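Local coordinates for protein enolase-phosphatase E1 (Saccharomyces cerevisiae, PDB 2G80) that probably catalyses the magnesium-dependent enolisation and dephosphorylation of 2,3-diketo-5-methylthiopentyl-1-phosphate to an acireductone in the methionine salvage pathway, at residues Gln107-Gly110 with Tyr111-His115; Ile131-Ile134 with Lys135-Arg139; Gly177-Ile181 with Asn182-Lys186. All coordinates share one frame; numbering follows the deposited sequence.

Contact 1 of 3, residues Gln107-Gly110 with Tyr111-His115; sequences QLQG and YVWAH
Q107 opens the run of contacts through its backbone: its carbonyl O accepts from Y111 N at 3.0 Å, the first of four successive i to i+4 bonds that keep this part of helix 103-118 regular. L108 repeats the pattern with V112 N. Its carbonyl O is also touched by a branch of the valine, V112 CG2, at 3.3 Å, while the leucine side chain itself turns to helix 72-78, meeting V73, I76 and L77.

Q109 carries the one close pairing of side chains. With CG lying beside its own backbone N (chi1 -74°) and the chain extended from there, the glutamine runs alongside W113, both pointing the same way. Its CB sits over the six-membered ring, 3.8 Å from the centroid and only 9° off the normal, which is a CH-pi contact. Farther out, Q109 OE1 is 3.8 Å from W113 CH2, and the amide plane is turned only 22° from the ring plane, so the amide runs roughly parallel to the indole. The backbone takes part as well: Q109 O accepts from W113 N at 2.8 Å and lies above the indole, toward the rim of that same ring system. G110 then closes the series, its O accepting from A114 N at 2.8 Å, with A114 CB close to the same oxygen.

Both members of the Q109-W113 pair also lean on F56 of helix 46-65, which joins two helices of the cap. CH-pi and dispersion contacts thus hold the glutamine along the indole, while the polar ends are satisfied by other partners: Q109 OE1 accepts from K106 NZ, and W113 NE1 gives its hydrogen to L52 O of helix 46-65.

Contact 2 of 3, residues Ile131-Ile134 with Lys135-Arg139; sequences IDFI and KRKKR
F133 and K137 make the tight part of this contact, one helical turn apart. With CG beside its own backbone N (chi1 -64°), the lysine lays that atom over the centre of the phenyl ring, 3.9 Å from the centroid and 11° off the normal, a CH-pi contact. The bend at the next bond turns the rest of the chain along the ring, and K137 CE comes within 3.8 Å of F133 CE2. Beyond CE the ammonium goes on to salt bridges with D29 and the carboxylate of the C-terminal L253.

R136 approaches the same ring differently. Its guanidinium stands at 84° to the ring plane, with NH2 at the ring edge, 4.0 Å from F133 CD2, and one of its faces lies against F133 CA. R136 NH2 is hydrogen-bonded to L253 O, so both basic residues reach the chain terminus, one over a face of the phenylalanine and the other past its edge.

Helix 128-136 ends here, K137 being the first residue to leave helical angles, and the chain goes on to strand 140-143 of the parallel sheet in the Rossmann-like HAD core. F133 O takes two donors at this end: K137 N at 3.0 Å, nearly along the C=O axis, and R136 N at 3.2 Å, which stands well above the carbonyl plane. The ring of F133 also meets Y34 edge-to-face, and I134 packs on L36, both from the sheet side.

Away from the sheet the contact is looser. K135 N still bonds to I131 O, but the extended lysine side chain only brushes the isoleucine, K135 CE to I131 CG2 measuring 4.2 Å. D132 is exposed; its OD2 lies 5.3 Å from R136 NH1, too far for a salt bridge, and the aspartate side chain meets that nitrogen through CB, at 3.8 Å.

Contact 3 of 3, residues Gly177-Ile181 with Asn182-Lys186; sequences GYFDI and NTSGK
D180 and T183 bond to each other reciprocally: T183 N donates to D180 OD1 at 2.7 Å, and D180 N donates to T183 OG1 at 2.9 Å in a nearly straight bond (170°). This is a capping box, with D180 as the N-cap of helix 181-184. The aspartate reaches round to the helix because its CG stands between its own backbone N and carbonyl carbon (chi1 66°), and T183 N comes to OD1 almost head-on. The other carboxylate oxygen, OD2, accepts from V148 N at the start of helix 148-156, so one side chain serves two helix beginnings. T183 OG1 passes its own hydrogen to S184 OG.

Beyond the cap, D180 O accepts from S184 N at 3.0 Å and I181 O from G185 N at 2.8 Å. The short helix stops at G185, where a side chain at these backbone angles (phi 112°) would be jammed against the preceding carbonyl.

Packing forms the outer layer. F179, on edge strand 177-179, brings CD1 to within 3.3 Å of S184 OG, while T183 OG1 lies at the edge of the F179 ring, near its plane. I181 touches K187, a predicted substrate-binding residue.

Replacing D180 by an alanine removes the carboxylate, and T183 N and V148 N would probably lose their acceptor, weakening the start of both helices. A carboxylate that accepts at the N termini of two helices is likely to be favoured by both dipoles.

How the contacts relate
The three contacts follow one another in series along the chain, none nested in or crossing another, and each closes only a local turn. Contact 1 comes first, within helix 103-118 of the helical cap. The chain then enters helix 128-136, whose C-terminal end is contact 2, against the sheet of the core and beside the C terminus. From there it runs through strand 140-143 and helix 148-156 to edge strand 177-179, where contact 3 starts the short helix 181-184. Contacts 2 and 3 come within about 7 Å at their nearest atoms without touching; the centres of contacts 1 and 2 are about 27 Å apart, one in the cap and one in the core.

Contact 1 of 3, residues Gln107-Gly110 with Tyr111-His115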
loop_
_atom_site.group_PDB
_atom_site.type_symbol
_atom_site.label_atom_id
_atom_site.label_comp_id
_atom_site.label_asym_id
_atom_site.label_seq_id
_atom_site.Cartn_x
_atom_site.Cartn_y
_atom_site.Cartn_z
ATOM N N GLN A 107 -7.163 -11.792 1.382
ATOM C CA GLN A 107 -8.072 -12.064 0.278
ATOM C C GLN A 107 -9.477 -11.597 0.614
ATOM O O GLN A 107 -10.138 -10.997 -0.222
ATOM C CB GLN A 107 -8.123 -13.541 -0.050
ATOM C CG GLN A 107 -6.846 -14.053 -0.673
ATOM C CD GLN A 107 -6.870 -15.536 -0.793
ATOM O OE1 GLN A 107 -7.868 -16.110 -1.233
ATOM N NE2 GLN A 107 -5.786 -16.179 -0.377
ATOM N N LEU A 108 -9.942 -11.900 1.823
ATOM C CA LEU A 108 -11.280 -11.460 2.220
ATOM C C LEU A 108 -11.375 -9.926 2.198
ATOM O O LEU A 108 -12.380 -9.392 1.711
ATOM C CB LEU A 108 -11.668 -12.012 3.579
ATOM C CG LEU A 108 -13.106 -11.781 4.022
ATOM C CD1 LEU A 108 -14.091 -12.442 3.045
ATOM C CD2 LEU A 108 -13.259 -12.287 5.444
ATOM N N GLN A 109 -10.330 -9.274 2.722
ATOM C CA GLN A 109 -10.155 -7.816 2.663
ATOM C C GLN A 109 -10.159 -7.266 1.242
ATOM O O GLN A 109 -10.792 -6.262 0.989
ATOM C CB GLN A 109 -8.858 -7.401 3.354
ATOM C CG GLN A 109 -8.998 -7.496 4.846
ATOM C CD GLN A 109 -7.748 -7.192 5.624
ATOM O OE1 GLN A 109 -6.626 -7.353 5.140
ATOM N NE2 GLN A 109 -7.947 -6.781 6.879
ATOM N N GLY A 110 -9.443 -7.940 0.340
ATOM C CA GLY A 110 -9.385 -7.598 -1.062
ATOM C C GLY A 110 -10.764 -7.599 -1.688
ATOM O O GLY A 110 -11.130 -6.643 -2.368
ATOM N N TYR A 111 -11.518 -8.674 -1.441
ATOM C CA TYR A 111 -12.866 -8.830 -1.953
ATOM C C TYR A 111 -13.801 -7.690 -1.473
ATOM O O TYR A 111 -14.518 -7.089 -2.265
ATOM C CB TYR A 111 -13.418 -10.199 -1.508
ATOM C CG TYR A 111 -14.829 -10.466 -1.926
ATOM C CD1 TYR A 111 -15.110 -11.074 -3.171
ATOM C CD2 TYR A 111 -15.891 -10.113 -1.099
ATOM C CE1 TYR A 111 -16.416 -11.307 -3.572
ATOM C CE2 TYR A 111 -17.224 -10.343 -1.499
ATOM C CZ TYR A 111 -17.473 -10.941 -2.735
ATOM O OH TYR A 111 -18.765 -11.192 -3.125
ATOM N N VAL A 112 -13.787 -7.430 -0.172
ATOM C CA VAL A 112 -14.639 -6.381 0.443
ATOM C C VAL A 112 -14.223 -4.960 -0.032
ATOM O O VAL A 112 -15.087 -4.134 -0.382
ATOM C CB VAL A 112 -14.630 -6.505 2.000
ATOM C CG1 VAL A 112 -15.374 -5.362 2.681
ATOM C CG2 VAL A 112 -15.248 -7.842 2.431
ATOM N N TRP A 113 -12.920 -4.702 -0.038
ATOM C CA TRP A 113 -12.372 -3.421 -0.477
ATOM C C TRP A 113 -12.627 -3.191 -1.945
ATOM O O TRP A 113 -13.027 -2.087 -2.305
ATOM C CB TRP A 113 -10.884 -3.247 -0.139
ATOM C CG TRP A 113 -10.575 -3.181 1.310
ATOM C CD1 TRP A 113 -11.395 -2.714 2.307
ATOM C CD2 TRP A 113 -9.326 -3.510 1.949
ATOM N NE1 TRP A 113 -10.756 -2.758 3.506
ATOM C CE2 TRP A 113 -9.478 -3.229 3.325
ATOM C CE3 TRP A 113 -8.092 -3.966 1.487
ATOM C CZ2 TRP A 113 -8.450 -3.443 4.263
ATOM C CZ3 TRP A 113 -7.049 -4.167 2.418
ATOM C CH2 TRP A 113 -7.244 -3.907 3.793
ATOM N N ALA A 114 -12.493 -4.222 -2.783
ATOM C CA ALA A 114 -12.779 -4.060 -4.210
ATOM C C ALA A 114 -14.186 -3.524 -4.457
ATOM O O ALA A 114 -14.350 -2.594 -5.234
ATOM C CB ALA A 114 -12.517 -5.358 -5.022
ATOM N N HIS A 115 -15.177 -4.085 -3.769
ATOM C CA HIS A 115 -16.563 -3.650 -3.868
ATOM C C HIS A 115 -16.713 -2.259 -3.263
ATOM O O HIS A 115 -17.465 -1.468 -3.793
ATOM C CB HIS A 115 -17.543 -4.660 -3.207
ATOM C CG HIS A 115 -18.974 -4.199 -3.196
ATOM N ND1 HIS A 115 -19.773 -4.237 -4.321
ATOM C CD2 HIS A 115 -19.738 -3.659 -2.210
ATOM C CE1 HIS A 115 -20.965 -3.751 -4.025
ATOM N NE2 HIS A 115 -20.975 -3.395 -2.753
#

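Contact 2 of 3, residues Ile131-Ile134 with Lys135-Arg139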
loop_
_atom_site.group_PDB
_atom_site.type_symbol
_atom_site.label_atom_id
_atom_site.label_comp_id
_atom_site.label_asym_id
_atom_site.label_seq_id
_atom_site.Cartn_x
_atom_site.Cartn_y
_atom_site.Cartn_z
ATOM N N ILE A 131 0.395 12.543 -6.764
ATOM C CA ILE A 131 -0.353 12.284 -8.003
ATOM C C ILE A 131 0.386 12.899 -9.196
ATOM O O ILE A 131 0.559 12.237 -10.208
ATOM C CB ILE A 131 -1.854 12.828 -7.954
ATOM C CG1 ILE A 131 -2.694 12.000 -6.976
ATOM C CG2 ILE A 131 -2.520 12.755 -9.317
ATOM C CD1 ILE A 131 -4.072 12.617 -6.666
ATOM N N ASP A 132 0.766 14.163 -9.071
ATOM C CA ASP A 132 1.485 14.902 -10.124
ATOM C C ASP A 132 2.845 14.279 -10.435
ATOM O O ASP A 132 3.238 14.219 -11.592
ATOM C CB ASP A 132 1.722 16.362 -9.714
ATOM C CG ASP A 132 0.448 17.181 -9.594
ATOM O OD1 ASP A 132 -0.648 16.781 -10.079
ATOM O OD2 ASP A 132 0.567 18.272 -8.994
ATOM N N PHE A 133 3.555 13.868 -9.378
ATOM C CA PHE A 133 4.856 13.203 -9.460
ATOM C C PHE A 133 4.767 11.907 -10.276
ATOM O O PHE A 133 5.543 11.705 -11.193
ATOM C CB PHE A 133 5.356 12.924 -8.043
ATOM C CG PHE A 133 6.670 12.196 -7.975
ATOM C CD1 PHE A 133 6.701 10.794 -7.941
ATOM C CD2 PHE A 133 7.877 12.907 -7.912
ATOM C CE1 PHE A 133 7.910 10.113 -7.843
ATOM C CE2 PHE A 133 9.090 12.233 -7.828
ATOM C CZ PHE A 133 9.110 10.841 -7.774
ATOM N N ILE A 134 3.822 11.048 -9.904
ATOM C CA ILE A 134 3.550 9.768 -10.582
ATOM C C ILE A 134 3.165 9.973 -12.052
ATOM O O ILE A 134 3.585 9.204 -12.893
ATOM C CB ILE A 134 2.456 8.961 -9.814
ATOM C CG1 ILE A 134 3.040 8.431 -8.485
ATOM C CG2 ILE A 134 1.929 7.757 -10.612
ATOM C CD1 ILE A 134 1.973 7.888 -7.499
ATOM N N LYS A 135 2.341 10.986 -12.336
ATOM C CA LYS A 135 1.952 11.307 -13.712
ATOM C C LYS A 135 3.076 11.865 -14.576
ATOM O O LYS A 135 2.975 11.746 -15.787
ATOM C CB LYS A 135 0.771 12.284 -13.763
ATOM C CG LYS A 135 -0.567 11.696 -13.344
ATOM C CD LYS A 135 -1.704 12.690 -13.657
ATOM C CE LYS A 135 -3.051 12.034 -13.434
ATOM N NZ LYS A 135 -4.198 12.881 -13.875
ATOM N N ARG A 136 4.093 12.508 -13.984
ATOM C CA ARG A 136 5.172 13.136 -14.769
ATOM C C ARG A 136 6.477 12.368 -14.917
ATOM O O ARG A 136 7.156 12.537 -15.930
ATOM C CB ARG A 136 5.480 14.555 -14.280
ATOM C CG ARG A 136 6.273 14.725 -13.034
ATOM C CD ARG A 136 6.658 16.171 -12.885
ATOM N NE ARG A 136 7.339 16.342 -11.604
ATOM C CZ ARG A 136 6.739 16.521 -10.438
ATOM N NH1 ARG A 136 5.414 16.602 -10.346
ATOM N NH2 ARG A 136 7.474 16.630 -9.343
ATOM N N LYS A 137 6.826 11.534 -13.927
ATOM C CA LYS A 137 8.067 10.789 -13.971
ATOM C C LYS A 137 7.929 9.600 -14.929
ATOM O O LYS A 137 6.899 8.952 -14.969
ATOM C CB LYS A 137 8.505 10.351 -12.574
ATOM C CG LYS A 137 8.850 11.499 -11.624
ATOM C CD LYS A 137 9.944 12.402 -12.162
ATOM C CE LYS A 137 10.351 13.425 -11.168
ATOM N NZ LYS A 137 11.436 14.227 -11.777
ATOM N N LYS A 138 8.994 9.305 -15.664
ATOM C CA LYS A 138 8.957 8.241 -16.656
ATOM C C LYS A 138 8.960 6.818 -16.150
ATOM O O LYS A 138 8.331 5.967 -16.757
ATOM C CB LYS A 138 10.029 8.501 -17.715
ATOM C CG LYS A 138 9.470 9.605 -18.617
ATOM C CD LYS A 138 10.425 10.254 -19.436
ATOM C CE LYS A 138 9.785 11.449 -20.078
ATOM N NZ LYS A 138 8.530 11.222 -20.815
ATOM N N ARG A 139 9.644 6.557 -15.044
ATOM C CA ARG A 139 9.697 5.210 -14.492
ATOM C C ARG A 139 9.418 5.243 -12.999
ATOM O O ARG A 139 10.219 5.744 -12.218
ATOM C CB ARG A 139 10.994 4.497 -14.862
ATOM C CG ARG A 139 11.183 4.319 -16.383
ATOM C CD ARG A 139 11.546 2.883 -16.746
ATOM N NE ARG A 139 12.677 2.427 -15.945
ATOM C CZ ARG A 139 12.983 1.167 -15.644
ATOM N NH1 ARG A 139 12.244 0.124 -16.055
ATOM N NH2 ARG A 139 14.054 0.956 -14.886
#

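Contact 3 of 3, residues Gly177-Ile181 with Asn182-Lys186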
loop_
_atom_site.group_PDB
_atom_site.type_symbol
_atom_site.label_atom_id
_atom_site.label_comp_id
_atom_site.label_asym_id
_atom_site.label_seq_id
_atom_site.Cartn_x
_atom_site.Cartn_y
_atom_site.Cartn_z
ATOM N N GLY A 177 5.253 -0.651 -12.288
ATOM C CA GLY A 177 5.364 -1.915 -11.589
ATOM C C GLY A 177 5.095 -1.795 -10.110
ATOM O O GLY A 177 5.074 -0.712 -9.564
ATOM N N TYR A 178 4.907 -2.944 -9.491
ATOM C CA TYR A 178 4.522 -3.071 -8.098
ATOM C C TYR A 178 5.338 -4.178 -7.494
ATOM O O TYR A 178 5.501 -5.208 -8.130
ATOM C CB TYR A 178 3.043 -3.484 -7.986
ATOM C CG TYR A 178 2.108 -2.597 -8.758
ATOM C CD1 TYR A 178 1.802 -2.875 -10.099
ATOM C CD2 TYR A 178 1.517 -1.487 -8.164
ATOM C CE1 TYR A 178 0.936 -2.029 -10.835
ATOM C CE2 TYR A 178 0.647 -0.635 -8.890
ATOM C CZ TYR A 178 0.381 -0.920 -10.226
ATOM O OH TYR A 178 -0.457 -0.108 -10.944
ATOM N N PHE A 179 5.801 -3.974 -6.269
ATOM C CA PHE A 179 6.532 -4.973 -5.514
ATOM C C PHE A 179 5.932 -5.118 -4.111
ATOM O O PHE A 179 5.459 -4.145 -3.519
ATOM C CB PHE A 179 8.030 -4.610 -5.431
ATOM C CG PHE A 179 8.709 -4.566 -6.772
ATOM C CD1 PHE A 179 9.089 -5.738 -7.408
ATOM C CD2 PHE A 179 8.972 -3.345 -7.403
ATOM C CE1 PHE A 179 9.715 -5.709 -8.675
ATOM C CE2 PHE A 179 9.611 -3.300 -8.657
ATOM C CZ PHE A 179 9.966 -4.491 -9.303
ATOM N N ASP A 180 5.930 -6.346 -3.597
ATOM C CA ASP A 180 5.460 -6.602 -2.231
ATOM C C ASP A 180 6.462 -7.524 -1.506
ATOM O O ASP A 180 7.525 -7.889 -2.050
ATOM C CB ASP A 180 3.970 -7.087 -2.231
ATOM C CG ASP A 180 3.760 -8.471 -2.887
ATOM O OD1 ASP A 180 4.666 -9.319 -2.901
ATOM O OD2 ASP A 180 2.649 -8.736 -3.380
ATOM N N ILE A 181 6.115 -7.884 -0.278
ATOM C CA ILE A 181 6.964 -8.764 0.561
ATOM C C ILE A 181 7.140 -10.131 -0.113
ATOM O O ILE A 181 8.223 -10.689 -0.062
ATOM C CB ILE A 181 6.372 -8.976 1.971
ATOM C CG1 ILE A 181 6.096 -7.647 2.699
ATOM C CG2 ILE A 181 7.251 -9.965 2.837
ATOM C CD1 ILE A 181 7.203 -6.682 2.718
ATOM N N ASN A 182 6.085 -10.638 -0.749
ATOM C CA ASN A 182 6.113 -11.936 -1.444
ATOM C C ASN A 182 6.934 -11.916 -2.710
ATOM O O ASN A 182 7.644 -12.870 -2.960
ATOM C CB ASN A 182 4.688 -12.451 -1.751
ATOM C CG ASN A 182 3.873 -12.758 -0.469
ATOM O OD1 ASN A 182 4.399 -12.751 0.637
ATOM N ND2 ASN A 182 2.588 -13.036 -0.638
ATOM N N THR A 183 6.851 -10.848 -3.511
ATOM C CA THR A 183 7.644 -10.787 -4.749
ATOM C C THR A 183 9.148 -10.524 -4.519
ATOM O O THR A 183 9.981 -11.016 -5.276
ATOM C CB THR A 183 7.114 -9.725 -5.739
ATOM O OG1 THR A 183 7.187 -8.430 -5.158
ATOM C CG2 THR A 183 5.681 -10.012 -6.164
ATOM N N SER A 184 9.464 -9.772 -3.457
ATOM C CA SER A 184 10.801 -9.215 -3.238
ATOM C C SER A 184 11.486 -9.477 -1.915
ATOM O O SER A 184 12.704 -9.442 -1.876
ATOM C CB SER A 184 10.695 -7.705 -3.465
ATOM O OG SER A 184 10.040 -7.450 -4.717
ATOM N N GLY A 185 10.732 -9.747 -0.854
ATOM C CA GLY A 185 11.287 -9.992 0.490
ATOM C C GLY A 185 10.905 -8.855 1.429
ATOM O O GLY A 185 10.182 -7.917 1.038
ATOM N N LYS A 186 11.430 -8.920 2.650
ATOM C CA LYS A 186 11.146 -7.921 3.698
ATOM C C LYS A 186 11.722 -6.543 3.364
ATOM O O LYS A 186 12.824 -6.428 2.808
ATOM C CB LYS A 186 11.616 -8.410 5.083
ATOM C CG LYS A 186 10.846 -9.663 5.586
ATOM C CD LYS A 186 11.157 -10.051 7.082
ATOM C CE LYS A 186 10.586 -9.022 8.088
ATOM N NZ LYS A 186 10.836 -9.309 9.547
#